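Beta-Ala-His dipeptidase (PDB 3DLJ) hydrolyses the peptide bond of Xaa-His dipeptides, most actively carnosine and anserine, with two zinc ions bound per subunit. Local coordinates at residues E249-L254 against G345-K350; K170-G175 against R194-V199; D275-L280 against R354-M359. All coordinates share one frame; numbering follows the deposited sequence.

Contact 1. Residues E249-L254 against G345-K350; sequences EPMADL and GRVIGK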
loop_
_atom_site.group_PDB
_atom_site.type_symbol
_atom_site.label_atom_id
_atom_site.label_comp_id
_atom_site.label_asym_id
_atom_site.label_seq_id
_atom_site.Cartn_x
_atom_site.Cartn_y
_atom_site.Cartn_z
ATOM N N GLU A 249 35.858 3.550 -9.707
ATOM C CA GLU A 249 35.105 2.705 -8.790
ATOM C C GLU A 249 33.598 2.824 -9.020
ATOM O O GLU A 249 33.054 3.934 -8.978
ATOM C CB GLU A 249 35.470 3.040 -7.349
ATOM C CG GLU A 249 36.943 2.877 -7.051
ATOM C CD GLU A 249 37.259 3.007 -5.559
ATOM O OE1 GLU A 249 38.454 3.007 -5.203
ATOM O OE2 GLU A 249 36.313 3.097 -4.733
ATOM N N PRO A 250 32.926 1.679 -9.283
ATOM C CA PRO A 250 31.470 1.652 -9.427
ATOM C C PRO A 250 30.732 2.490 -8.368
ATOM O O PRO A 250 29.828 3.237 -8.736
ATOM C CB PRO A 250 31.143 0.144 -9.296
ATOM C CG PRO A 250 32.327 -0.490 -9.959
ATOM C CD PRO A 250 33.498 0.326 -9.459
ATOM N N MET A 251 31.118 2.376 -7.086
ATOM C CA MET A 251 30.482 3.183 -6.014
ATOM C C MET A 251 30.651 4.695 -6.206
ATOM O O MET A 251 29.726 5.464 -5.918
ATOM C CB MET A 251 30.983 2.799 -4.634
ATOM C CG MET A 251 30.309 1.597 -4.035
ATOM S SD MET A 251 28.545 1.784 -3.704
ATOM C CE MET A 251 28.522 2.761 -2.183
ATOM N N ALA A 252 31.822 5.126 -6.675
ATOM C CA ALA A 252 32.057 6.548 -6.902
ATOM C C ALA A 252 31.132 7.087 -8.025
ATOM O O ALA A 252 30.569 8.154 -7.878
ATOM C CB ALA A 252 33.553 6.815 -7.218
ATOM N N ASP A 253 30.992 6.333 -9.123
ATOM C CA ASP A 253 30.076 6.638 -10.219
ATOM C C ASP A 253 28.600 6.651 -9.745
ATOM O O ASP A 253 27.866 7.594 -10.009
ATOM C CB ASP A 253 30.254 5.625 -11.373
ATOM C CG ASP A 253 31.577 5.784 -12.142
ATOM O OD1 ASP A 253 32.203 6.865 -12.065
ATOM O OD2 ASP A 253 31.992 4.807 -12.842
ATOM N N LEU A 254 28.184 5.610 -9.031
ATOM C CA LEU A 254 26.802 5.509 -8.566
ATOM C C LEU A 254 26.414 6.625 -7.620
ATOM O O LEU A 254 25.347 7.233 -7.779
ATOM C CB LEU A 254 26.512 4.121 -7.951
ATOM C CG LEU A 254 25.095 3.855 -7.414
ATOM C CD1 LEU A 254 24.026 4.021 -8.531
ATOM C CD2 LEU A 254 24.970 2.486 -6.740
ATOM N N GLY A 345 32.382 -4.413 -7.071
ATOM C CA GLY A 345 32.568 -4.472 -8.516
ATOM C C GLY A 345 31.310 -4.089 -9.292
ATOM O O GLY A 345 31.381 -3.535 -10.379
ATOM N N ARG A 346 30.144 -4.361 -8.724
ATOM C CA ARG A 346 28.888 -4.125 -9.412
ATOM C C ARG A 346 27.856 -3.712 -8.390
ATOM O O ARG A 346 27.564 -4.452 -7.439
ATOM C CB ARG A 346 28.422 -5.429 -10.097
ATOM C CG ARG A 346 27.522 -5.227 -11.292
ATOM C CD ARG A 346 27.105 -6.598 -11.870
ATOM N NE ARG A 346 25.814 -6.988 -11.318
ATOM C CZ ARG A 346 24.796 -7.432 -12.046
ATOM N NH1 ARG A 346 23.636 -7.741 -11.451
ATOM N NH2 ARG A 346 24.945 -7.572 -13.367
ATOM N N VAL A 347 27.281 -2.540 -8.609
ATOM C CA VAL A 347 26.335 -1.957 -7.668
ATOM C C VAL A 347 25.094 -1.446 -8.404
ATOM O O VAL A 347 25.176 -1.060 -9.585
ATOM C CB VAL A 347 27.005 -0.794 -6.882
ATOM C CG1 VAL A 347 28.037 -1.335 -5.922
ATOM C CG2 VAL A 347 27.666 0.193 -7.861
ATOM N N ILE A 348 23.951 -1.466 -7.717
ATOM C CA ILE A 348 22.678 -1.016 -8.281
ATOM C C ILE A 348 22.019 -0.018 -7.324
ATOM O O ILE A 348 21.635 -0.372 -6.203
ATOM C CB ILE A 348 21.669 -2.215 -8.560
ATOM C CG1 ILE A 348 22.370 -3.409 -9.231
ATOM C CG2 ILE A 348 20.487 -1.765 -9.468
ATOM C CD1 ILE A 348 21.438 -4.550 -9.580
ATOM N N GLY A 349 21.893 1.225 -7.770
ATOM C CA GLY A 349 21.180 2.236 -7.018
ATOM C C GLY A 349 19.687 2.078 -7.251
ATOM O O GLY A 349 19.263 1.724 -8.348
ATOM N N LYS A 350 18.886 2.362 -6.223
ATOM C CA LYS A 350 17.419 2.296 -6.321
ATOM C C LYS A 350 16.790 3.599 -5.888
ATOM O O LYS A 350 17.116 4.155 -4.826
ATOM C CB LYS A 350 16.863 1.167 -5.452
ATOM C CG LYS A 350 17.653 -0.141 -5.490
ATOM C CD LYS A 350 17.200 -1.104 -6.559
ATOM C CE LYS A 350 18.151 -2.302 -6.583
ATOM N NZ LYS A 350 17.619 -3.461 -5.797
#
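Val-347 is the hub where the first turn of helix 250-258 meets the start of strand 346-355, and its two methyls divide the apolar contacts between them. CG2 takes two partners: it lies 3.8 Å from Pro-250 CB and 3.7 Å from Leu-254 CD2, bridging two residues a helical turn apart. CG1 meets Met-251 SD at 3.9 Å, the two side chains crossing at about a right angle; the methionine chain, bent at CB-CG (chi2 -64°), sets the sulfur there.

A second group sets side chain against backbone. Both methyls of Leu-254 press on the Gly-349 backbone, CD2 3.5 Å from Gly-349 N and CD1 3.7 Å from Gly-349 CA; a beta carbon on this glycine would stand 2.7 Å from Leu-254 CD1, a clash. Pro-250 CG rests 3.2 Å from Gly-345 O.

No hydrogen bond crosses. The charged Asp-253 pairs with Arg-379, and Ile-330 of strand 324-331 touches Met-251, Leu-254 and Val-347. The axes of helix segment 250-254 and strand segment 346-350 approach to 8.4 Å and lie 18° from parallel: a helix packed along a strand on the face of the mixed sheet that also contains strand 216-232.

Contact 2. Residues K170-G175 against R194-V199; sequences KFIIEG and RFFSGV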
loop_
_atom_site.group_PDB
_atom_site.type_symbol
_atom_site.label_atom_id
_atom_site.label_comp_id
_atom_site.label_asym_id
_atom_site.label_seq_id
_atom_site.Cartn_x
_atom_site.Cartn_y
_atom_site.Cartn_z
ATOM N N LYS A 170 -19.236 -9.628 -2.130
ATOM C CA LYS A 170 -18.211 -10.377 -2.796
ATOM C C LYS A 170 -16.836 -10.038 -2.202
ATOM O O LYS A 170 -16.592 -8.916 -1.723
ATOM C CB LYS A 170 -18.287 -10.158 -4.316
ATOM C CG LYS A 170 -19.481 -10.874 -4.964
ATOM C CD LYS A 170 -19.457 -10.888 -6.491
ATOM C CE LYS A 170 -20.368 -12.000 -7.013
ATOM N NZ LYS A 170 -20.846 -11.849 -8.441
ATOM N N PHE A 171 -15.954 -11.036 -2.192
ATOM C CA PHE A 171 -14.581 -10.839 -1.719
ATOM C C PHE A 171 -13.635 -11.290 -2.807
ATOM O O PHE A 171 -13.800 -12.387 -3.364
ATOM C CB PHE A 171 -14.286 -11.660 -0.449
ATOM C CG PHE A 171 -15.374 -11.611 0.618
ATOM C CD1 PHE A 171 -16.561 -12.335 0.471
ATOM C CD2 PHE A 171 -15.167 -10.905 1.798
ATOM C CE1 PHE A 171 -17.533 -12.331 1.456
ATOM C CE2 PHE A 171 -16.134 -10.892 2.796
ATOM C CZ PHE A 171 -17.326 -11.597 2.630
ATOM N N ILE A 172 -12.665 -10.443 -3.132
ATOM C CA ILE A 172 -11.482 -10.869 -3.908
ATOM C C ILE A 172 -10.198 -10.632 -3.080
ATOM O O ILE A 172 -9.791 -9.486 -2.871
ATOM C CB ILE A 172 -11.403 -10.209 -5.323
ATOM C CG1 ILE A 172 -10.145 -10.659 -6.069
ATOM C CG2 ILE A 172 -11.496 -8.660 -5.260
ATOM C CD1 ILE A 172 -10.044 -10.102 -7.471
ATOM N N ILE A 173 -9.600 -11.715 -2.583
ATOM C CA ILE A 173 -8.426 -11.604 -1.722
ATOM C C ILE A 173 -7.248 -12.360 -2.322
ATOM O O ILE A 173 -7.343 -13.564 -2.608
ATOM C CB ILE A 173 -8.681 -12.136 -0.263
ATOM C CG1 ILE A 173 -10.040 -11.677 0.331
ATOM C CG2 ILE A 173 -7.510 -11.831 0.636
ATOM C CD1 ILE A 173 -10.224 -10.186 0.606
ATOM N N GLU A 174 -6.137 -11.648 -2.505
ATOM C CA GLU A 174 -4.931 -12.225 -3.104
ATOM C C GLU A 174 -3.806 -12.354 -2.088
ATOM O O GLU A 174 -3.887 -11.815 -0.961
ATOM C CB GLU A 174 -4.464 -11.388 -4.302
ATOM C CG GLU A 174 -3.934 -9.994 -3.959
ATOM C CD GLU A 174 -2.992 -9.437 -5.025
ATOM O OE1 GLU A 174 -2.363 -10.236 -5.748
ATOM O OE2 GLU A 174 -2.868 -8.198 -5.132
ATOM N N GLY A 175 -2.760 -13.069 -2.499
ATOM C CA GLY A 175 -1.585 -13.253 -1.678
ATOM C C GLY A 175 -0.277 -12.768 -2.293
ATOM O O GLY A 175 0.790 -13.239 -1.893
ATOM N N ARG A 194 -17.849 -12.040 -15.431
ATOM C CA ARG A 194 -18.164 -13.336 -14.847
ATOM C C ARG A 194 -18.409 -13.130 -13.350
ATOM O O ARG A 194 -19.547 -12.932 -12.946
ATOM C CB ARG A 194 -17.043 -14.338 -15.158
ATOM C CG ARG A 194 -17.498 -15.778 -15.363
ATOM C CD ARG A 194 -16.457 -16.557 -16.177
ATOM N N PHE A 195 -17.347 -13.124 -12.545
ATOM C CA PHE A 195 -17.440 -12.782 -11.121
ATOM C C PHE A 195 -17.816 -11.305 -10.889
ATOM O O PHE A 195 -18.523 -10.986 -9.924
ATOM C CB PHE A 195 -16.121 -13.112 -10.409
ATOM C CG PHE A 195 -16.116 -12.809 -8.921
ATOM C CD1 PHE A 195 -15.639 -11.580 -8.443
ATOM C CD2 PHE A 195 -16.548 -13.769 -7.993
ATOM C CE1 PHE A 195 -15.618 -11.303 -7.072
ATOM C CE2 PHE A 195 -16.509 -13.501 -6.620
ATOM C CZ PHE A 195 -16.048 -12.273 -6.162
ATOM N N PHE A 196 -17.354 -10.419 -11.770
ATOM C CA PHE A 196 -17.580 -8.984 -11.590
ATOM C C PHE A 196 -18.837 -8.479 -12.278
ATOM O O PHE A 196 -19.179 -7.293 -12.180
ATOM C CB PHE A 196 -16.343 -8.170 -11.993
ATOM C CG PHE A 196 -15.171 -8.377 -11.069
ATOM C CD1 PHE A 196 -14.106 -9.199 -11.444
ATOM C CD2 PHE A 196 -15.150 -7.775 -9.801
ATOM C CE1 PHE A 196 -13.028 -9.405 -10.578
ATOM C CE2 PHE A 196 -14.084 -7.983 -8.918
ATOM C CZ PHE A 196 -13.014 -8.800 -9.311
ATOM N N SER A 197 -19.524 -9.394 -12.962
ATOM C CA SER A 197 -20.797 -9.110 -13.604
ATOM C C SER A 197 -21.806 -8.727 -12.518
ATOM O O SER A 197 -22.142 -9.537 -11.647
ATOM C CB SER A 197 -21.262 -10.341 -14.411
ATOM O OG SER A 197 -22.511 -10.138 -15.065
ATOM N N GLY A 198 -22.258 -7.477 -12.545
ATOM C CA GLY A 198 -23.274 -7.026 -11.591
ATOM C C GLY A 198 -22.793 -6.605 -10.207
ATOM O O GLY A 198 -23.615 -6.284 -9.335
ATOM N N VAL A 199 -21.477 -6.621 -9.990
ATOM C CA VAL A 199 -20.877 -5.995 -8.812
ATOM C C VAL A 199 -21.109 -4.479 -8.936
ATOM O O VAL A 199 -20.718 -3.861 -9.928
ATOM C CB VAL A 199 -19.344 -6.329 -8.698
ATOM C CG1 VAL A 199 -18.660 -5.474 -7.642
ATOM C CG2 VAL A 199 -19.137 -7.804 -8.412
#
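Lys-170 lays its aliphatic chain across one face of the Phe-195 ring, CD standing 3.7 Å above the plane and offset toward the rim in a CH-pi contact. Its CB touches Phe-195 CZ at 3.6 Å, and the chain, extended beyond CG, slides past the ring in the opposite direction, toward the backbone from which the ring springs. There NZ donates a hydrogen bond of 2.9 Å to Phe-195 O, with a C=O...donor angle of 141°, while also sitting over the ring face as a cation-pi partner, 4.9 Å from the centroid. One residue thus offers the lysine both its carbonyl and its ring. An alanine here would probably leave Phe-195 O without the ammonium donor and strip the ring face of its CD and NZ cover, though the CB contact would remain.

The setting is a beta-alpha-beta crossover of the six-stranded mixed sheet: strand 168-174 leads through helix 184-191 and the loop with residues 194-199 to the parallel strand 201-204, with strand 104-110 lying between. Phe-195 CD1 lies over the centre of the Phe-196 ring, and Ile-172 CD1 meets that second ring at its edge, 3.7 Å from CZ. Val-199, closing a type II turn that starts at Phe-196, brings CG2 to 3.6 Å from Lys-170 CD. The Ile-172 side chain lies about 9 Å from that of the zinc ligand His-110.

Contact 3. Residues D275-L280 against R354-M359; sequences DEVVPL and RLVPHM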
loop_
_atom_site.group_PDB
_atom_site.type_symbol
_atom_site.label_atom_id
_atom_site.label_comp_id
_atom_site.label_asym_id
_atom_site.label_seq_id
_atom_site.Cartn_x
_atom_site.Cartn_y
_atom_site.Cartn_z
ATOM N N ASP A 275 7.519 19.797 -16.364
ATOM C CA ASP A 275 6.869 20.275 -17.566
ATOM C C ASP A 275 5.361 20.076 -17.586
ATOM O O ASP A 275 4.620 21.002 -17.934
ATOM C CB ASP A 275 7.486 19.619 -18.793
ATOM C CG ASP A 275 8.875 20.129 -19.086
ATOM O OD1 ASP A 275 9.362 21.084 -18.417
ATOM O OD2 ASP A 275 9.469 19.559 -20.019
ATOM N N GLU A 276 4.925 18.881 -17.203
ATOM C CA GLU A 276 3.539 18.473 -17.354
ATOM C C GLU A 276 2.719 18.388 -16.061
ATOM O O GLU A 276 1.563 17.946 -16.100
ATOM C CB GLU A 276 3.450 17.161 -18.159
ATOM C CG GLU A 276 4.020 17.265 -19.588
ATOM C CD GLU A 276 3.588 16.102 -20.477
ATOM O OE1 GLU A 276 2.462 16.174 -21.053
ATOM O OE2 GLU A 276 4.371 15.119 -20.596
ATOM N N VAL A 277 3.289 18.810 -14.927
ATOM C CA VAL A 277 2.521 18.886 -13.664
ATOM C C VAL A 277 1.404 19.911 -13.831
ATOM O O VAL A 277 1.661 21.010 -14.317
ATOM C CB VAL A 277 3.411 19.267 -12.434
ATOM C CG1 VAL A 277 2.589 19.239 -11.131
ATOM C CG2 VAL A 277 4.652 18.355 -12.321
ATOM N N VAL A 278 0.164 19.580 -13.461
ATOM C CA VAL A 278 -0.914 20.578 -13.646
ATOM C C VAL A 278 -0.648 21.841 -12.820
ATOM O O VAL A 278 -0.178 21.738 -11.675
ATOM C CB VAL A 278 -2.361 20.060 -13.381
ATOM C CG1 VAL A 278 -2.734 18.990 -14.386
ATOM C CG2 VAL A 278 -2.534 19.571 -11.982
ATOM N N PRO A 279 -0.950 23.022 -13.395
ATOM C CA PRO A 279 -0.749 24.276 -12.671
ATOM C C PRO A 279 -1.622 24.342 -11.424
ATOM O O PRO A 279 -2.793 23.967 -11.472
ATOM C CB PRO A 279 -1.198 25.357 -13.680
ATOM C CG PRO A 279 -1.171 24.703 -15.004
ATOM C CD PRO A 279 -1.512 23.256 -14.743
ATOM N N LEU A 280 -1.035 24.788 -10.317
ATOM C CA LEU A 280 -1.788 25.090 -9.108
ATOM C C LEU A 280 -2.730 26.264 -9.362
ATOM O O LEU A 280 -2.294 27.303 -9.892
ATOM C CB LEU A 280 -0.834 25.411 -7.953
ATOM C CG LEU A 280 -1.454 25.581 -6.566
ATOM C CD1 LEU A 280 -2.356 24.413 -6.192
ATOM C CD2 LEU A 280 -0.361 25.790 -5.525
ATOM N N ARG A 354 7.464 9.596 -7.512
ATOM C CA ARG A 354 6.025 9.584 -7.432
ATOM C C ARG A 354 5.456 10.526 -8.459
ATOM O O ARG A 354 5.939 11.649 -8.633
ATOM C CB ARG A 354 5.586 9.940 -6.019
ATOM C CG ARG A 354 6.122 8.966 -4.976
ATOM C CD ARG A 354 5.319 7.652 -4.928
ATOM N NE ARG A 354 5.892 6.685 -3.977
ATOM C CZ ARG A 354 5.436 5.443 -3.774
ATOM N NH1 ARG A 354 6.035 4.656 -2.887
ATOM N NH2 ARG A 354 4.381 4.989 -4.453
ATOM N N LEU A 355 4.445 10.058 -9.181
ATOM C CA LEU A 355 3.936 10.812 -10.305
ATOM C C LEU A 355 2.573 11.403 -9.999
ATOM O O LEU A 355 1.793 10.823 -9.256
ATOM C CB LEU A 355 3.890 9.950 -11.556
ATOM C CG LEU A 355 5.131 9.112 -11.887
ATOM C CD1 LEU A 355 4.889 8.334 -13.192
ATOM C CD2 LEU A 355 6.339 9.982 -12.047
ATOM N N VAL A 356 2.314 12.575 -10.573
ATOM C CA VAL A 356 1.070 13.297 -10.374
ATOM C C VAL A 356 0.545 13.770 -11.750
ATOM O O VAL A 356 1.294 13.802 -12.725
ATOM C CB VAL A 356 1.264 14.517 -9.411
ATOM C CG1 VAL A 356 1.780 14.054 -8.059
ATOM C CG2 VAL A 356 2.204 15.568 -10.026
ATOM N N PRO A 357 -0.754 14.090 -11.842
ATOM C CA PRO A 357 -1.278 14.735 -13.047
ATOM C C PRO A 357 -0.488 15.999 -13.420
ATOM O O PRO A 357 -0.185 16.797 -12.532
ATOM C CB PRO A 357 -2.713 15.102 -12.655
ATOM C CG PRO A 357 -3.070 14.187 -11.549
ATOM C CD PRO A 357 -1.811 13.801 -10.848
ATOM N N HIS A 358 -0.146 16.192 -14.697
ATOM C CA HIS A 358 -0.438 15.260 -15.791
ATOM C C HIS A 358 0.800 14.551 -16.354
ATOM O O HIS A 358 0.972 14.495 -17.563
ATOM C CB HIS A 358 -1.149 15.996 -16.933
ATOM C CG HIS A 358 -2.628 16.081 -16.755
ATOM N ND1 HIS A 358 -3.370 17.168 -17.171
ATOM C CD2 HIS A 358 -3.505 15.221 -16.177
ATOM C CE1 HIS A 358 -4.642 16.969 -16.867
ATOM N NE2 HIS A 358 -4.750 15.797 -16.260
ATOM N N MET A 359 1.646 13.998 -15.484
ATOM C CA MET A 359 2.921 13.403 -15.926
ATOM C C MET A 359 2.784 12.095 -16.744
ATOM O O MET A 359 2.067 11.178 -16.361
ATOM C CB MET A 359 3.862 13.192 -14.721
ATOM C CG MET A 359 4.147 14.469 -13.899
ATOM S SD MET A 359 5.022 14.182 -12.339
ATOM C CE MET A 359 6.712 13.966 -12.941
#
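With CG1 anti to its own carbonyl carbon (chi1 -64°), Val-278 places that methyl over one face of the His-358 imidazole. It stands 3.4 Å above the ring plane and is offset toward the rim, with ND1 of His-358 its nearest ring atom; the result is a CH-pi contact. Val-277, its CG1 anti to the backbone N (chi1 -176°), offers two methyls to residues 354-359: CG1 reaches Val-356 CG2 at 3.9 Å, and CG2 lies 4.2 Å from Met-359 SD, those two side chains running side by side and pointing the same way.

Between these apolar contacts a pair of backbone hydrogen bonds ties the segments together. His-358 N donates to Glu-276 O at 2.8 Å, and Val-278 N donates to Pro-357 O at 3.0 Å, the latter nearly straight at the hydrogen (170°). The bond between Pro-357 and His-358 is a non-proline cis peptide, set in the chain reversal that follows strand 346-355. Being cis, it has its C=O and N-H on the same side, so a single peptide group can both accept from and donate to the opposite loop. Within its own segment the cis peptide is spanned by a bond from Met-359 N to Val-356 O, 2.8 Å. From the Glu-276 side chain, CB is the atom nearest the His-358 carbonyl.

In the fold, residues 275-280 belong to the loop that leads to helix 282-289, and Val-278 O is held by Arg-321. Residues 354-359 carry strand 346-355, bonded at its end to Ser-324 and Gly-223, into helix 361-377, where Met-359 packs on Val-364; Pro-323 touches both Val-356 and Met-359.

Contacts 1 and 3 share strand 346-355, one near its start and the other where it gives way to helix 361-377, with centres 31 Å apart; their segments alternate along the chain. Contact 1 is buried and without hydrogen bonds or charges across it, relying on shape and on glycine backbone. Contact 3, partly buried and between loop residues at the end of a strand, combines two backbone hydrogen bonds with methyl and ring packing. Contact 2 closes earlier in the chain, in the other sheet, and lies on the opposite side of the chain's centre from contact 1, their centres about 44 Å apart. Also partly buried, it joins aromatic packing to a charge, and it alone approaches the zinc site.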